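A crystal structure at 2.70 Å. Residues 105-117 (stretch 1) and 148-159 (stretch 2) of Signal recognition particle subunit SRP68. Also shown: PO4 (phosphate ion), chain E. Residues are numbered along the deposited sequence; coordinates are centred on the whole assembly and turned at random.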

# COMPACT_ATOMS: atom_id res chain seq x y z
N THR A 105 -23.09 -27.60 -0.68
CA THR A 105 -23.23 -27.00 0.63
C THR A 105 -22.81 -25.56 0.52
O THR A 105 -23.40 -24.70 1.16
CB THR A 105 -22.41 -27.75 1.68
OG1 THR A 105 -22.99 -29.05 1.88
CG2 THR A 105 -22.42 -27.01 3.01
N ARG A 106 -21.78 -25.30 -0.27
CA ARG A 106 -21.34 -23.93 -0.47
C ARG A 106 -22.46 -23.12 -1.10
O ARG A 106 -22.65 -21.96 -0.76
CB ARG A 106 -20.09 -23.85 -1.35
CG ARG A 106 -19.61 -22.43 -1.53
CD ARG A 106 -18.39 -22.37 -2.43
NE ARG A 106 -17.27 -23.02 -1.76
CZ ARG A 106 -16.49 -22.43 -0.87
NH1 ARG A 106 -16.67 -21.14 -0.56
NH2 ARG A 106 -15.50 -23.11 -0.30
N SER A 107 -23.20 -23.74 -2.01
CA SER A 107 -24.28 -23.03 -2.69
C SER A 107 -25.38 -22.62 -1.71
O SER A 107 -25.91 -21.51 -1.81
CB SER A 107 -24.87 -23.89 -3.79
OG SER A 107 -26.03 -23.28 -4.31
N HIS A 108 -25.71 -23.51 -0.78
CA HIS A 108 -26.74 -23.28 0.24
C HIS A 108 -26.28 -22.21 1.24
O HIS A 108 -27.06 -21.37 1.69
CB HIS A 108 -27.08 -24.59 0.95
CG HIS A 108 -28.31 -24.52 1.81
ND1 HIS A 108 -28.48 -25.29 2.93
CD2 HIS A 108 -29.44 -23.76 1.70
CE1 HIS A 108 -29.65 -25.02 3.49
NE2 HIS A 108 -30.25 -24.09 2.75
N ILE A 109 -25.01 -22.28 1.61
CA ILE A 109 -24.40 -21.28 2.47
C ILE A 109 -24.46 -19.90 1.82
O ILE A 109 -24.81 -18.92 2.46
CB ILE A 109 -22.95 -21.65 2.78
CG1 ILE A 109 -22.95 -22.84 3.73
CG2 ILE A 109 -22.25 -20.49 3.42
CD1 ILE A 109 -21.59 -23.30 4.11
N VAL A 110 -24.13 -19.84 0.55
CA VAL A 110 -24.18 -18.58 -0.17
C VAL A 110 -25.61 -18.07 -0.28
O VAL A 110 -25.84 -16.87 -0.08
CB VAL A 110 -23.53 -18.71 -1.54
CG1 VAL A 110 -23.87 -17.52 -2.41
CG2 VAL A 110 -22.01 -18.84 -1.37
N SER A 111 -26.57 -18.96 -0.55
CA SER A 111 -28.02 -18.63 -0.62
C SER A 111 -28.53 -17.91 0.60
O SER A 111 -29.36 -17.00 0.50
CB SER A 111 -28.87 -19.88 -0.76
OG SER A 111 -28.70 -20.49 -2.01
N ARG A 112 -28.07 -18.36 1.76
CA ARG A 112 -28.48 -17.83 3.04
C ARG A 112 -27.99 -16.43 3.18
O ARG A 112 -28.75 -15.51 3.45
CB ARG A 112 -27.94 -18.68 4.20
CG ARG A 112 -28.88 -19.74 4.75
CD ARG A 112 -29.73 -20.37 3.67
NE ARG A 112 -31.05 -19.75 3.59
CZ ARG A 112 -31.85 -19.85 2.53
NH1 ARG A 112 -31.45 -20.55 1.46
NH2 ARG A 112 -33.04 -19.26 2.54
N LEU A 113 -26.69 -16.27 2.97
CA LEU A 113 -26.06 -14.97 3.04
C LEU A 113 -26.63 -13.98 2.03
O LEU A 113 -26.85 -12.82 2.36
CB LEU A 113 -24.57 -15.13 2.82
CG LEU A 113 -23.83 -15.85 3.93
CD1 LEU A 113 -22.41 -16.00 3.47
CD2 LEU A 113 -23.89 -15.05 5.20
N GLU A 114 -26.87 -14.44 0.81
CA GLU A 114 -27.39 -13.55 -0.22
C GLU A 114 -28.80 -13.10 0.18
O GLU A 114 -29.21 -11.97 -0.06
CB GLU A 114 -27.38 -14.21 -1.60
CG GLU A 114 -26.00 -14.55 -2.15
CD GLU A 114 -26.05 -15.16 -3.56
OE1 GLU A 114 -27.10 -15.70 -3.96
OE2 GLU A 114 -25.02 -15.15 -4.28
N LYS A 115 -29.55 -14.01 0.81
CA LYS A 115 -30.87 -13.67 1.32
C LYS A 115 -30.78 -12.65 2.46
O LYS A 115 -31.52 -11.67 2.50
CB LYS A 115 -31.58 -14.91 1.83
CG LYS A 115 -32.97 -14.58 2.34
CD LYS A 115 -33.56 -15.72 3.08
CE LYS A 115 -34.94 -15.37 3.56
NZ LYS A 115 -35.45 -16.52 4.33
N GLY A 116 -29.86 -12.87 3.38
CA GLY A 116 -29.65 -11.93 4.46
C GLY A 116 -29.24 -10.56 3.92
O GLY A 116 -29.69 -9.53 4.44
N ALA A 117 -28.39 -10.55 2.89
CA ALA A 117 -27.96 -9.29 2.27
C ALA A 117 -29.16 -8.56 1.68
O ALA A 117 -29.36 -7.37 1.96
CB ALA A 117 -26.95 -9.56 1.19
N LEU A 148 -21.85 -5.15 4.82
CA LEU A 148 -21.18 -6.19 5.59
C LEU A 148 -21.71 -7.57 5.21
O LEU A 148 -20.93 -8.53 5.01
CB LEU A 148 -21.42 -5.95 7.08
CG LEU A 148 -20.80 -6.93 8.09
CD1 LEU A 148 -19.32 -6.65 8.22
CD2 LEU A 148 -21.50 -6.94 9.48
N LEU A 149 -23.03 -7.69 5.16
CA LEU A 149 -23.60 -8.98 4.83
C LEU A 149 -23.31 -9.29 3.37
O LEU A 149 -23.01 -10.43 3.03
CB LEU A 149 -25.11 -9.01 5.11
CG LEU A 149 -25.52 -9.04 6.57
CD1 LEU A 149 -26.99 -9.40 6.72
CD2 LEU A 149 -24.63 -9.96 7.35
N ARG A 150 -23.41 -8.28 2.50
CA ARG A 150 -23.18 -8.51 1.08
C ARG A 150 -21.72 -8.92 0.86
O ARG A 150 -21.42 -9.71 -0.03
CB ARG A 150 -23.55 -7.28 0.26
CG ARG A 150 -23.22 -7.40 -1.22
CD ARG A 150 -23.96 -8.51 -1.84
NE ARG A 150 -25.40 -8.26 -1.80
CZ ARG A 150 -26.31 -9.16 -2.17
NH1 ARG A 150 -25.91 -10.36 -2.60
NH2 ARG A 150 -27.61 -8.88 -2.11
N GLY A 151 -20.83 -8.35 1.67
CA GLY A 151 -19.43 -8.75 1.63
C GLY A 151 -19.23 -10.22 2.00
O GLY A 151 -18.47 -10.93 1.34
N ALA A 152 -19.90 -10.67 3.06
CA ALA A 152 -19.82 -12.05 3.51
C ALA A 152 -20.30 -13.00 2.42
O ALA A 152 -19.71 -14.05 2.17
CB ALA A 152 -20.64 -12.23 4.76
N ALA A 153 -21.39 -12.63 1.77
CA ALA A 153 -21.94 -13.49 0.76
C ALA A 153 -20.95 -13.71 -0.39
O ALA A 153 -20.67 -14.86 -0.74
CB ALA A 153 -23.26 -12.94 0.26
N LEU A 154 -20.39 -12.64 -0.94
CA LEU A 154 -19.47 -12.76 -2.09
C LEU A 154 -18.14 -13.41 -1.68
O LEU A 154 -17.51 -14.13 -2.46
CB LEU A 154 -19.23 -11.41 -2.73
CG LEU A 154 -20.44 -10.74 -3.37
CD1 LEU A 154 -20.18 -9.24 -3.50
CD2 LEU A 154 -20.78 -11.38 -4.72
N PHE A 155 -17.74 -13.16 -0.45
CA PHE A 155 -16.55 -13.81 0.08
C PHE A 155 -16.71 -15.36 0.11
O PHE A 155 -15.78 -16.09 -0.23
CB PHE A 155 -16.28 -13.27 1.48
CG PHE A 155 -15.07 -13.82 2.13
CD1 PHE A 155 -15.13 -15.03 2.83
CD2 PHE A 155 -13.87 -13.12 2.11
CE1 PHE A 155 -14.00 -15.56 3.46
CE2 PHE A 155 -12.72 -13.63 2.74
CZ PHE A 155 -12.79 -14.85 3.42
N GLU A 156 -17.90 -15.84 0.51
CA GLU A 156 -18.17 -17.27 0.54
C GLU A 156 -18.29 -17.87 -0.87
O GLU A 156 -17.95 -19.04 -1.10
CB GLU A 156 -19.44 -17.54 1.33
CG GLU A 156 -19.27 -17.36 2.83
CD GLU A 156 -18.18 -18.23 3.41
OE1 GLU A 156 -18.16 -19.44 3.08
OE2 GLU A 156 -17.36 -17.71 4.21
N LYS A 157 -18.77 -17.07 -1.80
CA LYS A 157 -18.90 -17.46 -3.20
C LYS A 157 -17.52 -17.44 -3.86
O LYS A 157 -17.37 -17.84 -5.01
CB LYS A 157 -19.82 -16.48 -3.91
CG LYS A 157 -20.44 -16.96 -5.20
CD LYS A 157 -21.56 -15.99 -5.60
CE LYS A 157 -22.36 -16.47 -6.80
NZ LYS A 157 -23.47 -15.51 -7.05
N GLN A 158 -16.53 -16.92 -3.13
CA GLN A 158 -15.17 -16.85 -3.62
C GLN A 158 -15.04 -15.88 -4.80
O GLN A 158 -14.15 -16.00 -5.64
CB GLN A 158 -14.66 -18.27 -3.94
CG GLN A 158 -14.33 -19.00 -2.67
CD GLN A 158 -14.12 -20.49 -2.85
OE1 GLN A 158 -14.38 -21.06 -3.91
NE2 GLN A 158 -13.68 -21.15 -1.78
N ASN A 159 -15.94 -14.91 -4.84
CA ASN A 159 -15.90 -13.87 -5.84
C ASN A 159 -15.17 -12.66 -5.26
O ASN A 159 -15.80 -11.71 -4.81
CB ASN A 159 -17.33 -13.53 -6.25
CG ASN A 159 -17.40 -12.59 -7.43
OD1 ASN A 159 -16.39 -11.99 -7.83
ND2 ASN A 159 -18.58 -12.48 -8.01
P PO4 E . -28.71 -11.26 -4.64
O1 PO4 E . -28.59 -11.92 -3.29
O2 PO4 E . -28.57 -9.76 -4.49
O3 PO4 E . -30.06 -11.57 -5.25
O4 PO4 E . -27.64 -11.80 -5.57

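This is a close, nearly antiparallel helix-helix contact, with a small apolar seam, a buried glutamate knob, one hydrogen bond to a backbone oxygen and one salt bridge. The axes approach to 8.2 Å, and their N-to-C directions differ by 159°. Alanines lie at the closest CA pairs: Ala153 pairs with Leu113, and Ala117 with Arg150. Leu113 CA and Ala153 CA are 4.9 Å apart, and Leu113 CB meets Ala153 CB at 3.6 Å. Further along, Ala117 CB lies 4.4 Å from Leu149 CB. Gly116 adds a backbone contact, Gly116 O lying 3.5 Å from Leu149 CD1.

Glu156 fits as a knob among Arg106, Ile109, Val110 and Leu113. Leu113 CD1 is 3.5 Å from Glu156 CG, and Ile109 CG2 is 4.2 Å from Glu156 OE1. Arg106 points its CB sideways, but its end comes nearer, and Arg106 NH1 donates to Glu156 O at 2.5 Å. That oxygen lies near the guanidinium plane, where the N-H groups point. Gln158 NE2 sits over one guanidinium face, 3.1 Å from Arg106 NH2, but both are donors and do not bond.

Lys157, fully extended, forms a salt bridge from Lys157 NZ to Glu114 OE2 at 3.2 Å. Arg150 lays its guanidinium face against Ala117 CB, 3.4 Å from Arg150 NH2. Arg150 NH1 also donates to phosphate O1 at 3.2 Å. The phosphate probably comes from the crystallisation liquor.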